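Local coordinates for protein PUF4 (Saccharomyces cerevisiae, PDB 3BWT) that binds single-stranded mRNA through its Pumilio homology domain, an arc of eight helical repeats, and takes part in gene regulation, at residues G13-L18 and F44-D49; K30-L35 and Q65-E70; Q75-T80 and D110-I115. All coordinates share one frame; numbering follows the deposited sequence.

The three contacts lie at the N-terminal end of the Pumilio homology domain and join neighbouring parts of its helical solenoid. Contact 1 sets the short helix 15-18 against helix 37-47 and the residues that follow, contact 2 pairs helix 22-34 with helix 60-70, and contact 3 pairs helix 73-83 with helix 110-120. Along the chain contacts 1 and 2 interleave, whereas contact 3 opens after both have closed. Their centres lie about 14 Å (1 to 2), 18 Å (2 to 3) and 20 Å (1 to 3) apart. Phe44, Leu67 and Leu79 pack on one another, so the apolar core runs on from the first repeat into the second; contact 3 carries the join to the third.

Contact 1. Residues G13-L18 and F44-D49; sequences GSIHSL and FEETKD
The polar part of this contact is carried by one carboxylate, that of Glu46 of helix 37-47, which reaches the backbone at the start of the short helix 15-18. CG of Glu46 stands anti to its own carbonyl carbon (chi1 -68°), and the chain runs extended beyond it, so the two oxygens reach the N-H groups of Gly13 and Ile15, on either side of Ser14 in the sequence. Gly13 N donates to Glu46 OE2 at 2.5 Å along a nearly straight N-H...O line (163°). Ile15 N donates to Glu46 OE1 at 3.1 Å in a more bent bond of 140°. Both donors approach from above the carboxylate plane, the second more steeply. Held at both oxygens, the carboxylate is restrained in its rotation, and its negative charge is met by two backbone N-H groups where the turn begins. Within the turn itself, Ser17 OG donates to Ser14 O at 2.8 Å.

The apolar part centres on Ile15, which crosses the Glu46 side chain at about a right angle. Ile15 CB lies 3.9 Å from Glu46 CB, and Ile15 CD1 comes alongside the carboxylate. The other branch, CG2, meets the methyl CG2 of Thr47 at 4.2 Å, while Thr47 OG1 bonds back to Ile43 O within its own helix. Leu8, Leu28, Ala42 and Ile43 also touch the Ile15 side chain.

At the margin, His16 CB rests on Glu46 O, and its imidazole meets the ring of Tyr50 at an inclined angle. A short helical turn held against helix 37-47 in this way belongs to the all-helical Pumilio fold, here where the first of the eight repeats of the RNA-binding solenoid passes into the second.

Contact 2. Residues K30-L35 and Q65-E70; sequences KQLDIL and QKLLEE
Side-by-side pairing of equivalent helices from successive Pumilio repeats, 22-34 of the first and 60-70 of the second, brings these segments together. The axes of the short pieces 30-34 and 65-70 run almost parallel, 16° apart, and approach to 9.7 Å. Leu32 carries the apolar part of the contact. Its CG stands anti to the carbonyl carbon (chi1 -77°), which sends the isobutyl end across to the second helix. There CD1 touches Lys66 CG at 3.7 Å, the two side chains sliding past each other in opposite directions, and CD2 meets Leu67 CD1 at 3.8 Å. Leu67 starts off pointing away from the first helix, but its bent side chain brings CD1 back to Leu32. Ala40 and Ile43 of helix 37-47 also pack on Leu32, and Ile43 with Thr47 on Leu67, so the leucine pair belongs to the core shared by both repeats.

Such stacking of like helices builds the right-handed superhelix of PUF proteins, and here it has a charged border beside the leucines. The methylenes of Lys66 lie along Leu32, and a bend at chi2 (58°) lifts the ammonium to Asp33. Lys66 NZ donates to Asp33 OD1 at 3.1 Å, meeting the anti lone pair of that oxygen, the one facing away from OD2. The same ammonium forms salt bridges within its own helix: Glu70 OE1 lies 3.4 Å from Lys66 NZ in a weak hydrogen bond, and Glu69 OE1 is 3.5 Å from Lys66 NZ. One positive charge thus gathers three carboxylates and probably offsets their mutual repulsion. Glu70 also touches the first helix through its chain: Glu70 CG lies 3.4 Å from Leu32 O.

Contact 3. Residues Q75-T80 and D110-I115; sequences QRIVLT and DEEAQI
Glu112 OE1 has three partners: Arg76 NH2 across the contact, and Lys108 N and Thr109 OG1 a few residues earlier in the chain. Its bond from Arg76 NH2 is 3.1 Å long and fairly straight, 161°, and lies close to the guanidinium plane. The companion oxygen, OE2, takes Arg76 NE at 2.5 Å in a more bent bond, with the oxygen tilted somewhat out of that plane. Arg76 therefore holds the carboxylate side-on, NE and NH2 each to one oxygen, and both oxygens use their syn lone pairs; the two flat groups are turned 30° from coplanar. This bidentate salt bridge links helix 73-83 of the second Pumilio repeat to helix 110-120 of the third, equivalent helices of the solenoid that run nearly parallel here.

The geometry follows from the chains. Arg76 CG is anti to the backbone N, and the bend at chi3 (64°) turns the guanidinium toward the second helix, while Glu112 extends straight across to meet it. Both residues are buried; Thr73 OG1 is a further partner of Arg76 NH2, so polar groups besides the carboxylate share in holding this pair.

Ile77 flanks the bridge, crossing Glu112 at about a right angle with CG1 on Glu112 CG at 3.7 Å, and its methyls CG2 and CD1 lie near the carboxylate of the more exposed Glu111. One turn on, Thr80 divides its branches: OG1 bonds to Arg76 O at 3.0 Å, in addition to the backbone bond from Thr80 N, and methyl CG2 meets Ile115 CG2 at 3.6 Å.

Contact 1. Residues G13-L18 and F44-D49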
loop_
_atom_site.group_PDB
_atom_site.type_symbol
_atom_site.label_atom_id
_atom_site.label_comp_id
_atom_site.label_asym_id
_atom_site.label_seq_id
_atom_site.Cartn_x
_atom_site.Cartn_y
_atom_site.Cartn_z
ATOM N N GLY A 13 -29.005 -31.694 -1.510
ATOM C CA GLY A 13 -29.595 -31.660 -2.836
ATOM C C GLY A 13 -30.236 -30.323 -3.145
ATOM O O GLY A 13 -30.768 -30.118 -4.231
ATOM N N SER A 14 -30.169 -29.400 -2.191
ATOM C CA SER A 14 -30.782 -28.089 -2.354
ATOM C C SER A 14 -29.912 -27.006 -1.731
ATOM O O SER A 14 -30.345 -25.868 -1.559
ATOM C CB SER A 14 -32.170 -28.079 -1.717
ATOM O OG SER A 14 -32.848 -29.297 -1.982
ATOM N N ILE A 15 -28.678 -27.370 -1.410
ATOM C CA ILE A 15 -27.743 -26.460 -0.754
ATOM C C ILE A 15 -27.479 -25.189 -1.561
ATOM O O ILE A 15 -27.420 -24.089 -1.002
ATOM C CB ILE A 15 -26.414 -27.173 -0.384
ATOM C CG1 ILE A 15 -26.622 -28.029 0.874
ATOM C CG2 ILE A 15 -25.298 -26.154 -0.173
ATOM C CD1 ILE A 15 -25.539 -29.039 1.143
ATOM N N HIS A 16 -27.337 -25.329 -2.873
ATOM C CA HIS A 16 -27.037 -24.164 -3.696
ATOM C C HIS A 16 -28.136 -23.124 -3.591
ATOM O O HIS A 16 -27.864 -21.926 -3.602
ATOM C CB HIS A 16 -26.832 -24.555 -5.155
ATOM C CG HIS A 16 -26.764 -23.386 -6.085
ATOM N ND1 HIS A 16 -27.857 -22.933 -6.791
ATOM C CD2 HIS A 16 -25.736 -22.569 -6.418
ATOM C CE1 HIS A 16 -27.505 -21.892 -7.524
ATOM N NE2 HIS A 16 -26.222 -21.651 -7.316
ATOM N N SER A 17 -29.382 -23.578 -3.492
ATOM C CA SER A 17 -30.500 -22.648 -3.444
ATOM C C SER A 17 -30.414 -21.755 -2.205
ATOM O O SER A 17 -30.969 -20.660 -2.176
ATOM C CB SER A 17 -31.830 -23.393 -3.475
ATOM O OG SER A 17 -32.183 -23.839 -2.181
ATOM N N LEU A 18 -29.709 -22.220 -1.180
ATOM C CA LEU A 18 -29.548 -21.447 0.044
ATOM C C LEU A 18 -28.479 -20.374 -0.106
ATOM O O LEU A 18 -28.402 -19.451 0.707
ATOM C CB LEU A 18 -29.150 -22.363 1.195
ATOM C CG LEU A 18 -30.143 -23.406 1.699
ATOM C CD1 LEU A 18 -29.527 -24.154 2.876
ATOM C CD2 LEU A 18 -31.453 -22.748 2.096
ATOM N N PHE A 44 -19.233 -28.437 -0.533
ATOM C CA PHE A 44 -18.294 -28.472 -1.647
ATOM C C PHE A 44 -18.932 -29.124 -2.871
ATOM O O PHE A 44 -18.858 -28.593 -3.980
ATOM C CB PHE A 44 -17.010 -29.217 -1.252
ATOM C CG PHE A 44 -16.120 -29.575 -2.418
ATOM C CD1 PHE A 44 -15.193 -28.664 -2.913
ATOM C CD2 PHE A 44 -16.196 -30.832 -3.009
ATOM C CE1 PHE A 44 -14.366 -29.002 -3.979
ATOM C CE2 PHE A 44 -15.372 -31.168 -4.073
ATOM C CZ PHE A 44 -14.459 -30.255 -4.557
ATOM N N GLU A 45 -19.564 -30.270 -2.679
ATOM C CA GLU A 45 -20.146 -30.978 -3.814
ATOM C C GLU A 45 -21.262 -30.195 -4.507
ATOM O O GLU A 45 -21.396 -30.253 -5.726
ATOM C CB GLU A 45 -20.635 -32.370 -3.410
ATOM C CG GLU A 45 -19.534 -33.290 -2.981
ATOM C CD GLU A 45 -18.507 -33.568 -4.075
ATOM O OE1 GLU A 45 -18.762 -33.223 -5.250
ATOM O OE2 GLU A 45 -17.438 -34.147 -3.748
ATOM N N GLU A 46 -22.061 -29.465 -3.736
ATOM C CA GLU A 46 -23.200 -28.751 -4.311
ATOM C C GLU A 46 -22.912 -27.320 -4.771
ATOM O O GLU A 46 -23.755 -26.712 -5.427
ATOM C CB GLU A 46 -24.403 -28.779 -3.364
ATOM C CG GLU A 46 -24.989 -30.166 -3.204
ATOM C CD GLU A 46 -26.383 -30.150 -2.649
ATOM O OE1 GLU A 46 -27.231 -29.444 -3.226
ATOM O OE2 GLU A 46 -26.632 -30.846 -1.641
ATOM N N THR A 47 -21.737 -26.784 -4.445
ATOM C CA THR A 47 -21.398 -25.425 -4.863
ATOM C C THR A 47 -20.152 -25.327 -5.747
ATOM O O THR A 47 -19.871 -24.271 -6.290
ATOM C CB THR A 47 -21.217 -24.467 -3.670
ATOM O OG1 THR A 47 -19.924 -24.665 -3.098
ATOM C CG2 THR A 47 -22.279 -24.686 -2.615
ATOM N N LYS A 48 -19.407 -26.413 -5.900
ATOM C CA LYS A 48 -18.179 -26.353 -6.684
ATOM C C LYS A 48 -18.380 -25.825 -8.114
ATOM O O LYS A 48 -17.548 -25.088 -8.646
ATOM C CB LYS A 48 -17.472 -27.708 -6.699
ATOM C CG LYS A 48 -18.236 -28.813 -7.387
ATOM C CD LYS A 48 -17.568 -30.164 -7.162
ATOM C CE LYS A 48 -18.336 -31.286 -7.853
ATOM N NZ LYS A 48 -17.579 -32.557 -7.750
ATOM N N ASP A 49 -19.485 -26.188 -8.741
ATOM C CA ASP A 49 -19.690 -25.796 -10.121
ATOM C C ASP A 49 -20.010 -24.316 -10.257
ATOM O O ASP A 49 -19.962 -23.747 -11.349
ATOM C CB ASP A 49 -20.794 -26.639 -10.733
ATOM C CG ASP A 49 -20.322 -28.023 -11.081
ATOM O OD1 ASP A 49 -19.245 -28.132 -11.711
ATOM O OD2 ASP A 49 -21.023 -28.995 -10.728
#

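Contact 2. Residues K30-L35 and Q65-E70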
loop_
_atom_site.group_PDB
_atom_site.type_symbol
_atom_site.label_atom_id
_atom_site.label_comp_id
_atom_site.label_asym_id
_atom_site.label_seq_id
_atom_site.Cartn_x
_atom_site.Cartn_y
_atom_site.Cartn_z
ATOM N N LYS A 30 -22.451 -21.494 9.431
ATOM C CA LYS A 30 -22.572 -22.017 10.782
ATOM C C LYS A 30 -22.204 -23.483 10.748
ATOM O O LYS A 30 -21.261 -23.916 11.404
ATOM C CB LYS A 30 -24.006 -21.841 11.295
ATOM C CG LYS A 30 -24.185 -22.102 12.791
ATOM C CD LYS A 30 -25.633 -21.863 13.232
ATOM C CE LYS A 30 -26.601 -22.864 12.591
ATOM N NZ LYS A 30 -28.045 -22.652 12.953
ATOM N N GLN A 31 -22.955 -24.236 9.954
ATOM C CA GLN A 31 -22.718 -25.659 9.756
ATOM C C GLN A 31 -21.256 -25.984 9.448
ATOM O O GLN A 31 -20.703 -26.951 9.966
ATOM C CB GLN A 31 -23.620 -26.173 8.641
ATOM C CG GLN A 31 -25.077 -25.895 8.901
ATOM C CD GLN A 31 -25.506 -26.272 10.319
ATOM O OE1 GLN A 31 -25.310 -27.406 10.772
ATOM N NE2 GLN A 31 -26.111 -25.321 11.021
ATOM N N LEU A 32 -20.630 -25.179 8.601
ATOM C CA LEU A 32 -19.218 -25.365 8.301
ATOM C C LEU A 32 -18.379 -25.220 9.569
ATOM O O LEU A 32 -17.419 -25.966 9.792
ATOM C CB LEU A 32 -18.763 -24.350 7.260
ATOM C CG LEU A 32 -19.147 -24.606 5.808
ATOM C CD1 LEU A 32 -18.838 -23.376 4.968
ATOM C CD2 LEU A 32 -18.400 -25.827 5.296
ATOM N N ASP A 33 -18.760 -24.264 10.409
ATOM C CA ASP A 33 -17.988 -23.953 11.601
ATOM C C ASP A 33 -18.087 -25.051 12.651
ATOM O O ASP A 33 -17.202 -25.183 13.492
ATOM C CB ASP A 33 -18.425 -22.610 12.201
ATOM C CG ASP A 33 -17.401 -22.042 13.172
ATOM O OD1 ASP A 33 -16.257 -21.768 12.747
ATOM O OD2 ASP A 33 -17.740 -21.863 14.361
ATOM N N ILE A 34 -19.149 -25.847 12.608
ATOM C CA ILE A 34 -19.360 -26.817 13.682
ATOM C C ILE A 34 -19.341 -28.308 13.317
ATOM O O ILE A 34 -19.110 -29.138 14.194
ATOM C CB ILE A 34 -20.625 -26.489 14.521
ATOM C CG1 ILE A 34 -21.899 -26.805 13.751
ATOM C CG2 ILE A 34 -20.619 -25.031 14.954
ATOM C CD1 ILE A 34 -23.139 -26.266 14.429
ATOM N N LEU A 35 -19.556 -28.656 12.050
ATOM C CA LEU A 35 -19.681 -30.078 11.688
ATOM C C LEU A 35 -18.382 -30.913 11.643
ATOM O O LEU A 35 -18.330 -31.989 12.252
ATOM C CB LEU A 35 -20.571 -30.292 10.455
ATOM C CG LEU A 35 -22.030 -29.920 10.769
ATOM C CD1 LEU A 35 -23.007 -30.480 9.746
ATOM C CD2 LEU A 35 -22.413 -30.384 12.175
ATOM N N GLN A 65 -15.474 -18.195 1.368
ATOM C CA GLN A 65 -14.368 -17.883 2.269
ATOM C C GLN A 65 -14.338 -18.866 3.423
ATOM O O GLN A 65 -13.277 -19.354 3.812
ATOM C CB GLN A 65 -14.510 -16.475 2.834
ATOM C CG GLN A 65 -14.242 -15.379 1.835
ATOM C CD GLN A 65 -14.073 -14.041 2.493
ATOM O OE1 GLN A 65 -13.156 -13.839 3.285
ATOM N NE2 GLN A 65 -14.951 -13.108 2.166
ATOM N N LYS A 66 -15.514 -19.139 3.978
ATOM C CA LYS A 66 -15.627 -20.051 5.093
ATOM C C LYS A 66 -15.329 -21.462 4.591
ATOM O O LYS A 66 -14.595 -22.222 5.228
ATOM C CB LYS A 66 -17.021 -19.954 5.704
ATOM C CG LYS A 66 -17.214 -20.754 6.982
ATOM C CD LYS A 66 -16.230 -20.339 8.068
ATOM C CE LYS A 66 -16.246 -21.328 9.231
ATOM N NZ LYS A 66 -14.926 -21.387 9.920
ATOM N N LEU A 67 -15.881 -21.788 3.429
ATOM C CA LEU A 67 -15.683 -23.090 2.797
ATOM C C LEU A 67 -14.213 -23.357 2.555
ATOM O O LEU A 67 -13.728 -24.453 2.808
ATOM C CB LEU A 67 -16.439 -23.166 1.468
ATOM C CG LEU A 67 -16.497 -24.555 0.838
ATOM C CD1 LEU A 67 -17.311 -25.494 1.698
ATOM C CD2 LEU A 67 -17.064 -24.494 -0.558
ATOM N N LEU A 68 -13.505 -22.344 2.066
ATOM C CA LEU A 68 -12.077 -22.473 1.801
ATOM C C LEU A 68 -11.261 -22.871 3.049
ATOM O O LEU A 68 -10.332 -23.673 2.961
ATOM C CB LEU A 68 -11.530 -21.196 1.162
ATOM C CG LEU A 68 -11.951 -20.958 -0.294
ATOM C CD1 LEU A 68 -11.866 -19.477 -0.673
ATOM C CD2 LEU A 68 -11.132 -21.806 -1.244
ATOM N N GLU A 69 -11.605 -22.322 4.207
ATOM C CA GLU A 69 -10.881 -22.673 5.423
ATOM C C GLU A 69 -11.109 -24.129 5.797
ATOM O O GLU A 69 -10.196 -24.811 6.247
ATOM C CB GLU A 69 -11.312 -21.793 6.595
ATOM C CG GLU A 69 -10.826 -20.358 6.528
ATOM C CD GLU A 69 -11.615 -19.441 7.453
ATOM O OE1 GLU A 69 -12.058 -19.904 8.530
ATOM O OE2 GLU A 69 -11.802 -18.260 7.096
ATOM N N GLU A 70 -12.331 -24.602 5.591
ATOM C CA GLU A 70 -12.788 -25.832 6.231
ATOM C C GLU A 70 -12.653 -27.070 5.349
ATOM O O GLU A 70 -12.741 -28.204 5.831
ATOM C CB GLU A 70 -14.237 -25.663 6.695
ATOM C CG GLU A 70 -14.513 -26.329 8.026
ATOM C CD GLU A 70 -13.671 -25.749 9.144
ATOM O OE1 GLU A 70 -13.603 -24.501 9.259
ATOM O OE2 GLU A 70 -13.081 -26.544 9.910
#

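Contact 3. Residues Q75-T80 and D110-I115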
loop_
_atom_site.group_PDB
_atom_site.type_symbol
_atom_site.label_atom_id
_atom_site.label_comp_id
_atom_site.label_asym_id
_atom_site.label_seq_id
_atom_site.Cartn_x
_atom_site.Cartn_y
_atom_site.Cartn_z
ATOM N N GLN A 75 -10.008 -30.785 -2.050
ATOM C CA GLN A 75 -11.160 -29.989 -2.438
ATOM C C GLN A 75 -10.737 -28.569 -2.780
ATOM O O GLN A 75 -11.169 -28.006 -3.788
ATOM C CB GLN A 75 -12.189 -29.989 -1.323
ATOM C CG GLN A 75 -12.921 -31.294 -1.172
ATOM C CD GLN A 75 -13.560 -31.444 0.191
ATOM O OE1 GLN A 75 -13.039 -30.944 1.191
ATOM N NE2 GLN A 75 -14.687 -32.142 0.242
ATOM N N ARG A 76 -9.873 -28.002 -1.948
ATOM C CA ARG A 76 -9.387 -26.657 -2.175
ATOM C C ARG A 76 -8.756 -26.529 -3.551
ATOM O O ARG A 76 -8.954 -25.524 -4.244
ATOM C CB ARG A 76 -8.378 -26.253 -1.105
ATOM C CG ARG A 76 -8.057 -24.770 -1.128
ATOM C CD ARG A 76 -7.234 -24.338 0.076
ATOM N NE ARG A 76 -5.924 -24.974 0.071
ATOM C CZ ARG A 76 -5.550 -25.918 0.924
ATOM N NH1 ARG A 76 -6.387 -26.320 1.873
ATOM N NH2 ARG A 76 -4.338 -26.451 0.831
ATOM N N ILE A 77 -7.997 -27.542 -3.950
ATOM C CA ILE A 77 -7.333 -27.518 -5.249
ATOM C C ILE A 77 -8.332 -27.527 -6.401
ATOM O O ILE A 77 -8.063 -26.968 -7.471
ATOM C CB ILE A 77 -6.319 -28.671 -5.385
ATOM C CG1 ILE A 77 -5.248 -28.524 -4.305
ATOM C CG2 ILE A 77 -5.660 -28.647 -6.746
ATOM C CD1 ILE A 77 -4.399 -29.738 -4.095
ATOM N N VAL A 78 -9.489 -28.143 -6.178
ATOM C CA VAL A 78 -10.525 -28.182 -7.196
ATOM C C VAL A 78 -11.183 -26.813 -7.317
ATOM O O VAL A 78 -11.426 -26.325 -8.424
ATOM C CB VAL A 78 -11.598 -29.257 -6.898
ATOM C CG1 VAL A 78 -12.772 -29.135 -7.877
ATOM C CG2 VAL A 78 -10.987 -30.646 -6.948
ATOM N N LEU A 79 -11.477 -26.196 -6.177
ATOM C CA LEU A 79 -12.047 -24.858 -6.181
ATOM C C LEU A 79 -11.098 -23.893 -6.878
ATOM O O LEU A 79 -11.536 -23.008 -7.624
ATOM C CB LEU A 79 -12.353 -24.380 -4.762
ATOM C CG LEU A 79 -13.438 -25.173 -4.032
ATOM C CD1 LEU A 79 -13.891 -24.472 -2.754
ATOM C CD2 LEU A 79 -14.619 -25.434 -4.952
ATOM N N THR A 80 -9.800 -24.072 -6.651
ATOM C CA THR A 80 -8.805 -23.213 -7.287
ATOM C C THR A 80 -8.814 -23.436 -8.794
ATOM O O THR A 80 -8.769 -22.480 -9.563
ATOM C CB THR A 80 -7.349 -23.447 -6.759
ATOM O OG1 THR A 80 -7.300 -23.334 -5.329
ATOM C CG2 THR A 80 -6.389 -22.433 -7.372
ATOM N N ASP A 110 2.353 -26.160 -3.376
ATOM C CA ASP A 110 3.062 -25.322 -4.330
ATOM C C ASP A 110 2.421 -25.443 -5.703
ATOM O O ASP A 110 2.580 -24.575 -6.560
ATOM C CB ASP A 110 4.541 -25.698 -4.388
ATOM C CG ASP A 110 5.290 -25.265 -3.148
ATOM O OD1 ASP A 110 4.722 -24.471 -2.364
ATOM O OD2 ASP A 110 6.453 -25.701 -2.973
ATOM N N GLU A 111 1.692 -26.532 -5.905
ATOM C CA GLU A 111 0.894 -26.693 -7.109
ATOM C C GLU A 111 -0.208 -25.636 -7.121
ATOM O O GLU A 111 -0.557 -25.083 -8.168
ATOM C CB GLU A 111 0.291 -28.098 -7.148
ATOM C CG GLU A 111 -1.113 -28.167 -7.728
ATOM C CD GLU A 111 -1.668 -29.579 -7.716
ATOM O OE1 GLU A 111 -1.376 -30.323 -6.744
ATOM O OE2 GLU A 111 -2.389 -29.941 -8.682
ATOM N N GLU A 112 -0.751 -25.373 -5.936
ATOM C CA GLU A 112 -1.773 -24.360 -5.742
ATOM C C GLU A 112 -1.228 -22.978 -6.045
ATOM O O GLU A 112 -1.951 -22.121 -6.556
ATOM C CB GLU A 112 -2.257 -24.379 -4.295
ATOM C CG GLU A 112 -3.397 -25.329 -4.016
ATOM C CD GLU A 112 -3.684 -25.444 -2.530
ATOM O OE1 GLU A 112 -2.800 -25.907 -1.775
ATOM O OE2 GLU A 112 -4.800 -25.073 -2.121
ATOM N N ALA A 113 0.038 -22.755 -5.700
ATOM C CA ALA A 113 0.660 -21.451 -5.899
ATOM C C ALA A 113 0.983 -21.248 -7.361
ATOM O O ALA A 113 0.849 -20.143 -7.890
ATOM C CB ALA A 113 1.910 -21.312 -5.059
ATOM N N GLN A 114 1.408 -22.317 -8.021
ATOM C CA GLN A 114 1.706 -22.229 -9.440
ATOM C C GLN A 114 0.451 -21.938 -10.249
ATOM O O GLN A 114 0.487 -21.141 -11.180
ATOM C CB GLN A 114 2.412 -23.487 -9.941
ATOM C CG GLN A 114 3.908 -23.445 -9.708
ATOM C CD GLN A 114 4.483 -22.062 -9.972
ATOM O OE1 GLN A 114 5.135 -21.477 -9.103
ATOM N NE2 GLN A 114 4.232 -21.526 -11.169
ATOM N N ILE A 115 -0.660 -22.566 -9.880
ATOM C CA ILE A 115 -1.940 -22.274 -10.521
ATOM C C ILE A 115 -2.355 -20.810 -10.329
ATOM O O ILE A 115 -2.923 -20.190 -11.232
ATOM C CB ILE A 115 -3.064 -23.214 -10.021
ATOM C CG1 ILE A 115 -2.857 -24.632 -10.562
ATOM C CG2 ILE A 115 -4.434 -22.687 -10.425
ATOM C CD1 ILE A 115 -3.828 -25.658 -10.000
#